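PDB 3ZTP: nucleoside diphosphate kinase from Aquifex aeolicus, which catalyses transfer of the gamma phosphate of ATP to nucleoside diphosphates, probably by a ping-pong mechanism through a phosphohistidine intermediate. Local coordinates for residues R5-V10 / Y130-I135; V72-L77 / F134-L139; E88-T93 / N104-Q109. One frame throughout, in Å; residues are numbered along the deposited sequence.

How the contacts relate
Contacts 1 and 2 adjoin, their centres about 5 Å apart, because both lay the end of helix 125-135 on the same antiparallel sheet: contact 1 on strand 3-10, contact 2 on its neighbour 72-78. Ile-135 takes part in both, and Val-10 N lies 2.8 Å from Val-73 O between the two strands. Contact 3 is on the opposite side of the chain's centre, about 18 Å and 21 Å from contacts 1 and 2 (centre to centre), in a loop that both of them enclose. Glu-131 of contact 1 lies about 3 Å, side chain to side chain, from His-120, the predicted phosphorylation site; contact 3 holds Thr-93 and Arg-107, predicted to bind ATP.

Contact 1: residues R5-V10 / Y130-I135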
ATOM      1  N   ARG A   5     -11.295  14.134 -12.004  1.00 12.06           N
ATOM      2  CA  ARG A   5     -10.934  12.756 -11.718  1.00  9.99           C
ATOM      3  C   ARG A   5     -12.157  11.971 -11.289  1.00 11.12           C
ATOM      4  O   ARG A   5     -13.020  12.462 -10.552  1.00 12.02           O
ATOM      5  CB  ARG A   5      -9.905  12.691 -10.601  1.00 11.41           C
ATOM      6  CG  ARG A   5      -8.551  13.193 -10.992  1.00 12.22           C
ATOM      7  CD  ARG A   5      -7.599  13.235  -9.819  1.00 13.56           C
ATOM      8  NE  ARG A   5      -6.275  13.659 -10.270  1.00 15.68           N
ATOM      9  CZ  ARG A   5      -5.245  13.871  -9.460  1.00 18.34           C
ATOM     10  NH1 ARG A   5      -5.390  13.694  -8.160  1.00 17.89           N
ATOM     11  NH2 ARG A   5      -4.076  14.267  -9.959  1.00 22.02           N
ATOM     12  N   THR A   6     -12.249  10.724 -11.742  1.00  8.54           N
ATOM     13  CA  THR A   6     -13.347   9.862 -11.351  1.00  7.74           C
ATOM     14  C   THR A   6     -12.782   8.496 -11.026  1.00  7.37           C
ATOM     15  O   THR A   6     -11.679   8.155 -11.459  1.00  8.97           O
ATOM     16  CB  THR A   6     -14.435   9.801 -12.446  1.00  9.07           C
ATOM     17  OG1 THR A   6     -15.545   9.120 -11.886  1.00 10.81           O
ATOM     18  CG2 THR A   6     -13.979   9.054 -13.704  1.00  9.49           C
ATOM     19  N   LEU A   7     -13.511   7.716 -10.242  1.00  7.52           N
ATOM     20  CA  LEU A   7     -13.075   6.366  -9.884  1.00  7.24           C
ATOM     21  C   LEU A   7     -13.880   5.355 -10.674  1.00  7.69           C
ATOM     22  O   LEU A   7     -15.114   5.441 -10.695  1.00  8.48           O
ATOM     23  CB  LEU A   7     -13.289   6.120  -8.396  1.00  8.79           C
ATOM     24  CG  LEU A   7     -12.726   4.762  -7.943  1.00 11.32           C
ATOM     25  CD1 LEU A   7     -11.233   4.817  -7.704  1.00  9.14           C
ATOM     26  CD2 LEU A   7     -13.455   4.192  -6.739  1.00 14.25           C
ATOM     27  N   ILE A   8     -13.202   4.374 -11.272  1.00  6.75           N
ATOM     28  CA  ILE A   8     -13.883   3.181 -11.761  1.00  6.90           C
ATOM     29  C   ILE A   8     -13.455   1.972 -10.954  1.00  7.20           C
ATOM     30  O   ILE A   8     -12.323   1.892 -10.454  1.00  6.14           O
ATOM     31  CB  ILE A   8     -13.680   2.911 -13.269  1.00  7.38           C
ATOM     32  CG1 ILE A   8     -12.192   2.754 -13.626  1.00  7.33           C
ATOM     33  CG2 ILE A   8     -14.335   4.005 -14.083  1.00  8.83           C
ATOM     34  CD1 ILE A   8     -11.937   2.122 -14.993  1.00  9.52           C
ATOM     35  N   ILE A   9     -14.378   1.021 -10.813  1.00  6.32           N
ATOM     36  CA  ILE A   9     -14.035  -0.306 -10.268  1.00  7.00           C
ATOM     37  C   ILE A   9     -14.554  -1.350 -11.237  1.00  6.82           C
ATOM     38  O   ILE A   9     -15.750  -1.371 -11.538  1.00  6.59           O
ATOM     39  CB  ILE A   9     -14.626  -0.574  -8.878  1.00  7.00           C
ATOM     40  CG1 ILE A   9     -14.234   0.551  -7.927  1.00  8.49           C
ATOM     41  CG2 ILE A   9     -14.115  -1.909  -8.384  1.00  8.76           C
ATOM     42  CD1 ILE A   9     -14.889   0.421  -6.540  1.00 12.30           C
ATOM     43  N   VAL A  10     -13.656  -2.217 -11.699  1.00  5.99           N
ATOM     44  CA  VAL A  10     -14.039  -3.368 -12.524  1.00  6.28           C
ATOM     45  C   VAL A  10     -14.485  -4.452 -11.568  1.00  6.85           C
ATOM     46  O   VAL A  10     -13.709  -4.875 -10.692  1.00  7.35           O
ATOM     47  CB  VAL A  10     -12.884  -3.813 -13.419  1.00  6.92           C
ATOM     48  CG1 VAL A  10     -13.253  -5.052 -14.236  1.00  7.52           C
ATOM     49  CG2 VAL A  10     -12.462  -2.659 -14.326  1.00  8.32           C
ATOM     50  N   TYR A 130     -14.954  11.189  -2.401  1.00  9.56           N
ATOM     51  CA  TYR A 130     -15.074  10.147  -1.381  1.00  9.78           C
ATOM     52  C   TYR A 130     -14.540   8.807  -1.832  1.00  9.51           C
ATOM     53  O   TYR A 130     -13.785   8.133  -1.128  1.00  9.94           O
ATOM     54  CB  TYR A 130     -16.550   9.961  -0.977  1.00 11.85           C
ATOM     55  CG  TYR A 130     -16.779   8.787  -0.030  1.00 12.85           C
ATOM     56  CD1 TYR A 130     -16.454   8.899   1.297  1.00 12.37           C
ATOM     57  CD2 TYR A 130     -17.303   7.568  -0.474  1.00 14.71           C
ATOM     58  CE1 TYR A 130     -16.639   7.849   2.170  1.00 12.57           C
ATOM     59  CE2 TYR A 130     -17.484   6.502   0.403  1.00 14.32           C
ATOM     60  CZ  TYR A 130     -17.142   6.658   1.727  1.00 14.62           C
ATOM     61  OH  TYR A 130     -17.299   5.653   2.664  1.00 16.80           O
ATOM     62  N   GLU A 131     -14.945   8.387  -3.019  1.00  8.42           N
ATOM     63  CA  GLU A 131     -14.600   7.075  -3.498  1.00  8.14           C
ATOM     64  C   GLU A 131     -13.120   6.949  -3.827  1.00  8.54           C
ATOM     65  O   GLU A 131     -12.498   5.917  -3.528  1.00  8.22           O
ATOM     66  CB  GLU A 131     -15.414   6.782  -4.755  1.00  8.09           C
ATOM     67  CG  GLU A 131     -16.908   6.634  -4.455  1.00  9.00           C
ATOM     68  CD  GLU A 131     -17.753   6.395  -5.679  1.00  9.64           C
ATOM     69  OE1 GLU A 131     -17.215   6.262  -6.787  1.00 11.06           O
ATOM     70  OE2 GLU A 131     -18.984   6.327  -5.512  1.00 12.66           O
ATOM     71  N   ILE A 132     -12.543   7.980  -4.444  1.00  7.65           N
ATOM     72  CA  ILE A 132     -11.102   7.950  -4.718  1.00  7.43           C
ATOM     73  C   ILE A 132     -10.339   7.817  -3.415  1.00  9.70           C
ATOM     74  O   ILE A 132      -9.458   6.961  -3.330  1.00  9.39           O
ATOM     75  CB  ILE A 132     -10.677   9.186  -5.495  1.00  8.01           C
ATOM     76  CG1 ILE A 132     -11.249   9.122  -6.913  1.00  8.46           C
ATOM     77  CG2 ILE A 132      -9.165   9.285  -5.533  1.00  9.57           C
ATOM     78  CD1 ILE A 132     -11.088  10.419  -7.705  1.00  8.76           C
ATOM     79  N   CYS A 133     -10.647   8.630  -2.409  1.00  7.62           N
ATOM     80  CA  CYS A 133      -9.959   8.543  -1.126  0.62  9.02           C
ATOM     81  C   CYS A 133     -10.215   7.217  -0.420  1.00  8.88           C
ATOM     82  O   CYS A 133      -9.380   6.748   0.365  1.00  9.27           O
ATOM     83  CB  CYS A 133     -10.378   9.702  -0.226  0.62  9.97           C
ATOM     84  SG  CYS A 133      -9.654  11.284  -0.725  0.62 17.49           S
ATOM     85  N   PHE A 134     -11.354   6.600  -0.661  1.00  8.07           N
ATOM     86  CA  PHE A 134     -11.607   5.338  -0.003  1.00  8.11           C
ATOM     87  C   PHE A 134     -10.606   4.278  -0.460  1.00  7.91           C
ATOM     88  O   PHE A 134     -10.183   3.424   0.329  1.00  7.39           O
ATOM     89  CB  PHE A 134     -13.029   4.842  -0.245  1.00  8.82           C
ATOM     90  CG  PHE A 134     -13.464   3.826   0.758  1.00  8.69           C
ATOM     91  CD1 PHE A 134     -13.179   2.483   0.618  1.00  9.21           C
ATOM     92  CD2 PHE A 134     -14.088   4.251   1.903  1.00 12.57           C
ATOM     93  CE1 PHE A 134     -13.555   1.568   1.598  1.00 10.24           C
ATOM     94  CE2 PHE A 134     -14.474   3.339   2.885  1.00 15.14           C
ATOM     95  CZ  PHE A 134     -14.190   2.001   2.729  1.00 12.87           C
ATOM     96  N   ILE A 135     -10.239   4.307  -1.735  1.00  7.98           N
ATOM     97  CA  ILE A 135      -9.428   3.258  -2.339  0.73  7.29           C
ATOM     98  C   ILE A 135      -7.944   3.620  -2.415  1.00  6.76           C
ATOM     99  O   ILE A 135      -7.090   2.765  -2.231  1.00  7.56           O
ATOM    100  CB  ILE A 135      -9.944   2.955  -3.775  0.73  8.54           C
ATOM    101  CG1 ILE A 135     -11.427   2.559  -3.742  0.73  9.62           C
ATOM    102  CG2 ILE A 135      -9.092   1.881  -4.459  0.73  8.86           C
ATOM    103  CD1 ILE A 135     -11.750   1.373  -2.834  0.73  9.86           C
TER
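Leu-7 and Ile-132 are the main partners in an apolar helix-on-sheet contact, in which the C-terminal helix 125-135, which follows the last strand of the ferredoxin-like βαββαβ core, packs on strand 3-10. The axes of the two short segments approach to 7.7 Å at an angle of 59°, and the closest backbone pair is Leu-7 CA and Ile-132 CA, 5.8 Å apart. No hydrogen bond crosses; the segments are joined by packing.

Leu-7 carries most of it. Its CG stands anti to the backbone N (chi1 -175°). One methyl, CD2, sits between Glu-131 and Ile-135, one turn apart: it is 3.8 Å from both CB and the backbone O of Glu-131 and 4.0 Å from Ile-135 CG1. The base of the same side chain is used too, since Leu-7 CB meets Ile-132 CG1 at 3.9 Å. CD1 of Ile-132 reaches the strand at Arg-5, touching its CB at 3.9 Å.

Glu-131 thus takes part through CB and its backbone O. Its carboxylate is engaged elsewhere: OE1 bonds to Ser-122 OG and to NE2 of His-120, the predicted phosphohistidine, so the helix places a second-shell acceptor beside the active site. Arg-5 contributes its CB and backbone O, and its guanidinium leads away to a salt bridge with Glu-78. Next to Ile-132, Cys-133, modelled in two conformers, forms a disulfide with Cys-133 of a neighbouring subunit.

Phe-50 of helix 44-50 also touches Leu-7 and Glu-131. On the opposite face of the sheet, Thr-6 and Ile-8 pack on helix 82-90.

Contact 2: residues V72-L77 / F134-L139; sequences VVAAVL and FIFSGL
Ala-74 is the hollow and Phe-136 the bump: the small methyl on strand 72-78 gives the surface a low point, and the outer rim of the phenylalanine ring settles over it. Ala-74 CB lies 3.9 Å from Phe-136 CE2, and next to it Ile-135 CG2 comes down on the same methyl at 3.8 Å. Two bulky side chains thus share one alanine.

The ring enters rim first. Its CZ is 3.5 Å from Ala-74 O, which sits at the ring edge near its plane, as does Ala-75 N; an edge approach of this kind would probably bring the partly positive ring hydrogens toward the carbonyl oxygen. Farther along the strand Val-76 CG2 meets Phe-136 CD2 at 3.6 Å, from an oblique direction, and the two side chains run in opposite directions where they overlap. CB of Phe-136 is directed at the strand, and chi1 of -67° sets CG anti to the carbonyl carbon.

Phe-136 is the first residue to leave helical geometry, so this is the place where helix 125-135, an addition to the ferredoxin-like core, ends against the sheet. Its ring lies between Ile-135 CG2 on one face, 3.6 Å above the ring plane and offset toward the rim, and the backbone of Ala-74 at its edge.

Leu-7 of the adjacent strand 3-10 also touches the ring. Beyond Phe-136 the chain passes to the subunit interface, where Gly-138 O accepts from Lys-46 NZ of a neighbouring subunit and Leu-139 packs on Phe-40 of that subunit.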
ATOM      1  N   VAL A  72     -11.193  -7.139  -7.184  1.00  7.15           N
ATOM      2  CA  VAL A  72     -11.610  -6.117  -8.122  1.00  6.50           C
ATOM      3  C   VAL A  72     -10.416  -5.281  -8.485  1.00  6.82           C
ATOM      4  O   VAL A  72      -9.357  -5.372  -7.849  1.00  7.23           O
ATOM      5  CB  VAL A  72     -12.729  -5.215  -7.542  1.00  6.77           C
ATOM      6  CG1 VAL A  72     -14.008  -6.020  -7.290  1.00  9.24           C
ATOM      7  CG2 VAL A  72     -12.328  -4.553  -6.233  1.00  8.19           C
ATOM      8  N   VAL A  73     -10.563  -4.464  -9.514  1.00  6.59           N
ATOM      9  CA  VAL A  73      -9.523  -3.513  -9.892  1.00  6.11           C
ATOM     10  C   VAL A  73     -10.126  -2.140  -9.957  1.00  7.59           C
ATOM     11  O   VAL A  73     -11.119  -1.901 -10.647  1.00  7.01           O
ATOM     12  CB  VAL A  73      -8.895  -3.864 -11.248  1.00  5.68           C
ATOM     13  CG1 VAL A  73      -8.008  -2.727 -11.745  1.00  6.18           C
ATOM     14  CG2 VAL A  73      -8.094  -5.171 -11.124  1.00  7.67           C
ATOM     15  N   ALA A  74      -9.522  -1.198  -9.255  1.00  5.66           N
ATOM     16  CA  ALA A  74      -9.933   0.199  -9.318  1.00  5.15           C
ATOM     17  C   ALA A  74      -8.899   1.039 -10.049  1.00  5.52           C
ATOM     18  O   ALA A  74      -7.700   0.726 -10.036  1.00  6.31           O
ATOM     19  CB  ALA A  74     -10.137   0.760  -7.898  1.00  6.77           C
ATOM     20  N   ALA A  75      -9.378   2.113 -10.693  1.00  5.98           N
ATOM     21  CA  ALA A  75      -8.519   3.080 -11.364  1.00  5.71           C
ATOM     22  C   ALA A  75      -9.060   4.467 -11.171  1.00  8.23           C
ATOM     23  O   ALA A  75     -10.285   4.662 -11.116  1.00  8.37           O
ATOM     24  CB  ALA A  75      -8.436   2.782 -12.853  1.00  7.56           C
ATOM     25  N   VAL A  76      -8.159   5.428 -11.043  1.00  7.17           N
ATOM     26  CA  VAL A  76      -8.542   6.817 -11.097  1.00  7.13           C
ATOM     27  C   VAL A  76      -8.293   7.278 -12.528  1.00  7.82           C
ATOM     28  O   VAL A  76      -7.189   7.122 -13.051  1.00  8.02           O
ATOM     29  CB  VAL A  76      -7.711   7.677 -10.124  1.00  7.92           C
ATOM     30  CG1 VAL A  76      -8.052   9.157 -10.297  1.00  9.04           C
ATOM     31  CG2 VAL A  76      -7.944   7.225  -8.691  1.00  8.63           C
ATOM     32  N   LEU A  77      -9.329   7.831 -13.146  1.00  7.05           N
ATOM     33  CA  LEU A  77      -9.269   8.350 -14.502  1.00  7.43           C
ATOM     34  C   LEU A  77      -9.360   9.852 -14.461  1.00  7.88           C
ATOM     35  O   LEU A  77     -10.236  10.414 -13.802  1.00  9.87           O
ATOM     36  CB  LEU A  77     -10.431   7.793 -15.335  1.00  7.67           C
ATOM     37  CG  LEU A  77     -10.507   6.278 -15.420  1.00  7.44           C
ATOM     38  CD1 LEU A  77     -11.679   5.917 -16.287  1.00  8.17           C
ATOM     39  CD2 LEU A  77      -9.225   5.690 -15.971  1.00  9.77           C
ATOM     40  N   PHE A 134     -11.354   6.600  -0.661  1.00  8.07           N
ATOM     41  CA  PHE A 134     -11.607   5.338  -0.003  1.00  8.11           C
ATOM     42  C   PHE A 134     -10.606   4.278  -0.460  1.00  7.91           C
ATOM     43  O   PHE A 134     -10.183   3.424   0.329  1.00  7.39           O
ATOM     44  CB  PHE A 134     -13.029   4.842  -0.245  1.00  8.82           C
ATOM     45  CG  PHE A 134     -13.464   3.826   0.758  1.00  8.69           C
ATOM     46  CD1 PHE A 134     -13.179   2.483   0.618  1.00  9.21           C
ATOM     47  CD2 PHE A 134     -14.088   4.251   1.903  1.00 12.57           C
ATOM     48  CE1 PHE A 134     -13.555   1.568   1.598  1.00 10.24           C
ATOM     49  CE2 PHE A 134     -14.474   3.339   2.885  1.00 15.14           C
ATOM     50  CZ  PHE A 134     -14.190   2.001   2.729  1.00 12.87           C
ATOM     51  N   ILE A 135     -10.239   4.307  -1.735  1.00  7.98           N
ATOM     52  CA  ILE A 135      -9.428   3.258  -2.339  0.73  7.29           C
ATOM     53  C   ILE A 135      -7.944   3.620  -2.415  1.00  6.76           C
ATOM     54  O   ILE A 135      -7.090   2.765  -2.231  1.00  7.56           O
ATOM     55  CB  ILE A 135      -9.944   2.955  -3.775  0.73  8.54           C
ATOM     56  CG1 ILE A 135     -11.427   2.559  -3.742  0.73  9.62           C
ATOM     57  CG2 ILE A 135      -9.092   1.881  -4.459  0.73  8.86           C
ATOM     58  CD1 ILE A 135     -11.750   1.373  -2.834  0.73  9.86           C
ATOM     59  N   PHE A 136      -7.656   4.891  -2.703  1.00  6.44           N
ATOM     60  CA  PHE A 136      -6.298   5.347  -2.996  1.00  6.90           C
ATOM     61  C   PHE A 136      -5.914   6.536  -2.151  1.00  7.37           C
ATOM     62  O   PHE A 136      -6.643   7.526  -2.126  1.00  9.57           O
ATOM     63  CB  PHE A 136      -6.179   5.814  -4.469  1.00  7.71           C
ATOM     64  CG  PHE A 136      -6.325   4.719  -5.490  1.00  6.99           C
ATOM     65  CD1 PHE A 136      -5.341   3.771  -5.662  1.00  7.26           C
ATOM     66  CD2 PHE A 136      -7.456   4.657  -6.262  1.00  6.72           C
ATOM     67  CE1 PHE A 136      -5.482   2.777  -6.622  1.00  7.78           C
ATOM     68  CE2 PHE A 136      -7.591   3.692  -7.256  1.00  6.49           C
ATOM     69  CZ  PHE A 136      -6.623   2.748  -7.412  1.00  6.51           C
ATOM     70  N   SER A 137      -4.734   6.489  -1.548  1.00  6.99           N
ATOM     71  CA  SER A 137      -4.183   7.691  -0.927  1.00  6.73           C
ATOM     72  C   SER A 137      -3.569   8.584  -1.993  1.00  6.69           C
ATOM     73  O   SER A 137      -3.295   8.160  -3.132  1.00  7.01           O
ATOM     74  CB  SER A 137      -3.089   7.335   0.061  1.00  8.53           C
ATOM     75  OG  SER A 137      -1.944   6.889  -0.627  1.00  8.64           O
ATOM     76  N   GLY A 138      -3.288   9.815  -1.633  1.00  7.16           N
ATOM     77  CA  GLY A 138      -2.521  10.705  -2.471  1.00  8.33           C
ATOM     78  C   GLY A 138      -1.182  10.148  -2.861  1.00  9.09           C
ATOM     79  O   GLY A 138      -0.680  10.425  -3.957  1.00  9.61           O
ATOM     80  N   LEU A 139      -0.582   9.354  -1.981  1.00  8.00           N
ATOM     81  CA  LEU A 139       0.706   8.736  -2.290  1.00  8.52           C
ATOM     82  C   LEU A 139       0.634   7.737  -3.447  1.00 10.38           C
ATOM     83  O   LEU A 139       1.667   7.439  -4.058  1.00 13.40           O
ATOM     84  CB  LEU A 139       1.280   8.027  -1.060  1.00  8.89           C
ATOM     85  CG  LEU A 139       1.612   8.928   0.123  1.00  9.54           C
ATOM     86  CD1 LEU A 139       2.040   8.097   1.335  1.00 10.90           C
ATOM     87  CD2 LEU A 139       2.719   9.891  -0.235  1.00 11.41           C
TER

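Contact 3: residues E88-T93 / N104-Q109; sequences EIIGPT and NSIRAQ
Ile-90 and Arg-107 meet at the base of the segment known in this family as the Kpn loop, which carries part of the nucleotide site; Thr-93 and Arg-107 are predicted to bind ATP. Two backbone bonds join the end of helix 82-90 to the start of helix 106-110: Ile-106 N to Ile-89 O at 3.0 Å and Arg-107 N to Ile-90 O at 2.9 Å. Ser-105 is the N-cap, its OG accepting from Ala-108 N while also bonded to Ala-102 O. Gly-91 (phi 90°) lies next to this cap, and two things call for glycine: a CB would collide with Ser-105 OG, and at these backbone angles it would also jam against the carbonyl O of Ile-90.

The extended Arg-107 chain lies beside Ile-90, pointing the same way, and NH1 donates to Gly-91 O at 3.0 Å along a bent path (141° at the hydrogen), with the oxygen 22° out of the guanidinium plane. In the conformer given, Ile-90 CD1 lies 3.5 Å above that plane, offset toward its rim. NH2 bonds to Ile-119 O and NE, weakly, to Asn-117 O. An alanine in place of Arg-107 would probably leave Gly-91 O and Ile-119 O without these donors and bare the Ile-90 methyl.

Helix 20-29 packs on Ile-89, Ile-90 and Ile-106, strand 119-121 on Ile-90 and Ile-106, and helix 95-101 on Pro-92 and Ser-105.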
ATOM      1  N   GLU A  88     -21.011   8.013 -19.644  0.52 11.01           N
ATOM      2  CA  GLU A  88     -21.516   7.797 -21.011  0.52 10.99           C
ATOM      3  C   GLU A  88     -20.860   6.573 -21.655  0.52 10.80           C
ATOM      4  O   GLU A  88     -21.473   5.826 -22.415  0.52 10.85           O
ATOM      5  CB  GLU A  88     -21.227   9.036 -21.861  0.52 15.64           C
ATOM      6  CG  GLU A  88     -22.126  10.221 -21.552  0.52 20.92           C
ATOM      7  CD  GLU A  88     -21.726  11.490 -22.286  0.52 27.68           C
ATOM      8  OE1 GLU A  88     -20.662  11.510 -22.945  0.52 33.79           O
ATOM      9  OE2 GLU A  88     -22.483  12.474 -22.191  0.52 27.42           O
ATOM     10  N   ILE A  89     -19.583   6.381 -21.371  1.00  9.31           N
ATOM     11  CA  ILE A  89     -18.861   5.241 -21.892  1.00  9.14           C
ATOM     12  C   ILE A  89     -19.334   3.933 -21.260  1.00  8.87           C
ATOM     13  O   ILE A  89     -19.387   2.902 -21.940  1.00  9.93           O
ATOM     14  CB  ILE A  89     -17.355   5.446 -21.679  1.00  9.37           C
ATOM     15  CG1 ILE A  89     -16.833   6.563 -22.586  1.00 10.17           C
ATOM     16  CG2 ILE A  89     -16.552   4.152 -21.925  1.00 10.45           C
ATOM     17  CD1 ILE A  89     -15.532   7.193 -22.106  1.00 10.28           C
ATOM     18  N   ILE A  90     -19.675   3.949 -19.971  1.00  7.99           N
ATOM     19  CA  ILE A  90     -20.067   2.686 -19.345  0.64  8.66           C
ATOM     20  C   ILE A  90     -21.499   2.315 -19.669  1.00  8.21           C
ATOM     21  O   ILE A  90     -21.799   1.112 -19.741  1.00  8.96           O
ATOM     22  CB  ILE A  90     -19.788   2.633 -17.828  0.64  8.26           C
ATOM     23  CG1 ILE A  90     -20.750   3.535 -17.063  0.64 11.48           C
ATOM     24  CG2 ILE A  90     -18.330   2.994 -17.548  0.64  6.57           C
ATOM     25  CD1 ILE A  90     -20.501   3.563 -15.582  0.64 13.77           C
ATOM     26  N   GLY A  91     -22.370   3.305 -19.893  1.00  8.49           N
ATOM     27  CA  GLY A  91     -23.727   2.999 -20.294  1.00 10.68           C
ATOM     28  C   GLY A  91     -24.669   2.845 -19.115  1.00 11.50           C
ATOM     29  O   GLY A  91     -24.256   2.893 -17.952  1.00 11.70           O
ATOM     30  N   PRO A  92     -25.947   2.634 -19.423  1.00 10.67           N
ATOM     31  CA  PRO A  92     -26.964   2.495 -18.390  1.00 12.19           C
ATOM     32  C   PRO A  92     -26.668   1.370 -17.404  1.00 12.41           C
ATOM     33  O   PRO A  92     -26.092   0.356 -17.784  1.00 12.42           O
ATOM     34  CB  PRO A  92     -28.217   2.159 -19.205  1.00 14.83           C
ATOM     35  CG  PRO A  92     -27.969   2.647 -20.561  1.00 16.73           C
ATOM     36  CD  PRO A  92     -26.494   2.599 -20.784  1.00 13.07           C
ATOM     37  N   THR A  93     -27.075   1.565 -16.151  0.66 13.10           N
ATOM     38  CA  THR A  93     -26.915   0.582 -15.085  0.66 13.32           C
ATOM     39  C   THR A  93     -27.367  -0.805 -15.498  0.66 12.23           C
ATOM     40  O   THR A  93     -26.727  -1.819 -15.188  0.66 11.78           O
ATOM     41  CB  THR A  93     -27.779   0.984 -13.865  0.66 17.37           C
ATOM     42  OG1 THR A  93     -27.516   2.349 -13.542  0.66 17.76           O
ATOM     43  CG2 THR A  93     -27.483   0.092 -12.664  0.66 19.85           C
ATOM     44  N   ASN A 104     -21.819  -0.386 -27.768  1.00  9.46           N
ATOM     45  CA  ASN A 104     -20.396  -0.438 -27.502  1.00  9.16           C
ATOM     46  C   ASN A 104     -20.038   0.117 -26.133  1.00  9.16           C
ATOM     47  O   ASN A 104     -18.870   0.327 -25.845  1.00 10.36           O
ATOM     48  CB  ASN A 104     -19.591   0.308 -28.586  1.00 10.08           C
ATOM     49  CG  ASN A 104     -18.142  -0.102 -28.627  1.00 11.00           C
ATOM     50  OD1 ASN A 104     -17.800  -1.254 -28.363  1.00 12.16           O
ATOM     51  ND2 ASN A 104     -17.266   0.870 -28.850  1.00 12.12           N
ATOM     52  N   SER A 105     -21.025   0.340 -25.276  1.00  9.05           N
ATOM     53  CA  SER A 105     -20.730   0.747 -23.915  1.00  8.17           C
ATOM     54  C   SER A 105     -20.132  -0.398 -23.123  1.00  7.80           C
ATOM     55  O   SER A 105     -20.302  -1.566 -23.452  1.00  8.63           O
ATOM     56  CB  SER A 105     -21.970   1.282 -23.231  1.00  9.45           C
ATOM     57  OG  SER A 105     -22.969   0.289 -23.040  1.00  9.99           O
ATOM     58  N   ILE A 106     -19.430  -0.067 -22.050  1.00  7.74           N
ATOM     59  CA  ILE A 106     -18.807  -1.108 -21.247  1.00  7.98           C
ATOM     60  C   ILE A 106     -19.867  -2.099 -20.747  1.00  8.29           C
ATOM     61  O   ILE A 106     -19.652  -3.308 -20.781  1.00  8.29           O
ATOM     62  CB  ILE A 106     -18.018  -0.522 -20.049  1.00  7.39           C
ATOM     63  CG1 ILE A 106     -16.902   0.428 -20.500  1.00  9.49           C
ATOM     64  CG2 ILE A 106     -17.487  -1.636 -19.179  1.00  8.46           C
ATOM     65  CD1 ILE A 106     -15.906  -0.193 -21.416  1.00 10.81           C
ATOM     66  N   ARG A 107     -21.001  -1.599 -20.253  1.00  7.96           N
ATOM     67  CA  ARG A 107     -22.021  -2.490 -19.701  1.00  7.76           C
ATOM     68  C   ARG A 107     -22.688  -3.318 -20.777  1.00  7.65           C
ATOM     69  O   ARG A 107     -23.018  -4.483 -20.564  1.00  9.54           O
ATOM     70  CB  ARG A 107     -23.031  -1.725 -18.833  1.00  8.88           C
ATOM     71  CG  ARG A 107     -22.352  -1.231 -17.567  1.00  8.96           C
ATOM     72  CD  ARG A 107     -23.210  -0.377 -16.730  1.00 10.36           C
ATOM     73  NE  ARG A 107     -22.616  -0.118 -15.437  1.00  9.77           N
ATOM     74  CZ  ARG A 107     -22.893   0.949 -14.711  1.00 10.51           C
ATOM     75  NH1 ARG A 107     -23.686   1.892 -15.171  1.00 11.86           N
ATOM     76  NH2 ARG A 107     -22.379   1.091 -13.508  1.00 10.79           N
ATOM     77  N   ALA A 108     -22.876  -2.753 -21.965  1.00  8.26           N
ATOM     78  CA  ALA A 108     -23.410  -3.534 -23.067  1.00  9.47           C
ATOM     79  C   ALA A 108     -22.456  -4.653 -23.440  1.00  9.71           C
ATOM     80  O   ALA A 108     -22.886  -5.778 -23.729  1.00 10.08           O
ATOM     81  CB  ALA A 108     -23.697  -2.662 -24.257  1.00 10.82           C
ATOM     82  N   GLN A 109     -21.168  -4.354 -23.474  1.00  8.43           N
ATOM     83  CA  GLN A 109     -20.168  -5.321 -23.921  1.00  8.54           C
ATOM     84  C   GLN A 109     -19.879  -6.406 -22.911  1.00 10.32           C
ATOM     85  O   GLN A 109     -19.676  -7.559 -23.285  1.00 11.99           O
ATOM     86  CB  GLN A 109     -18.873  -4.596 -24.266  1.00 10.12           C
ATOM     87  CG  GLN A 109     -19.033  -3.745 -25.511  1.00 11.49           C
ATOM     88  CD  GLN A 109     -18.972  -4.578 -26.786  1.00 14.03           C
ATOM     89  OE1 GLN A 109     -19.876  -4.513 -27.658  1.00 14.84           O
ATOM     90  NE2 GLN A 109     -17.897  -5.351 -26.917  1.00 15.10           N
TER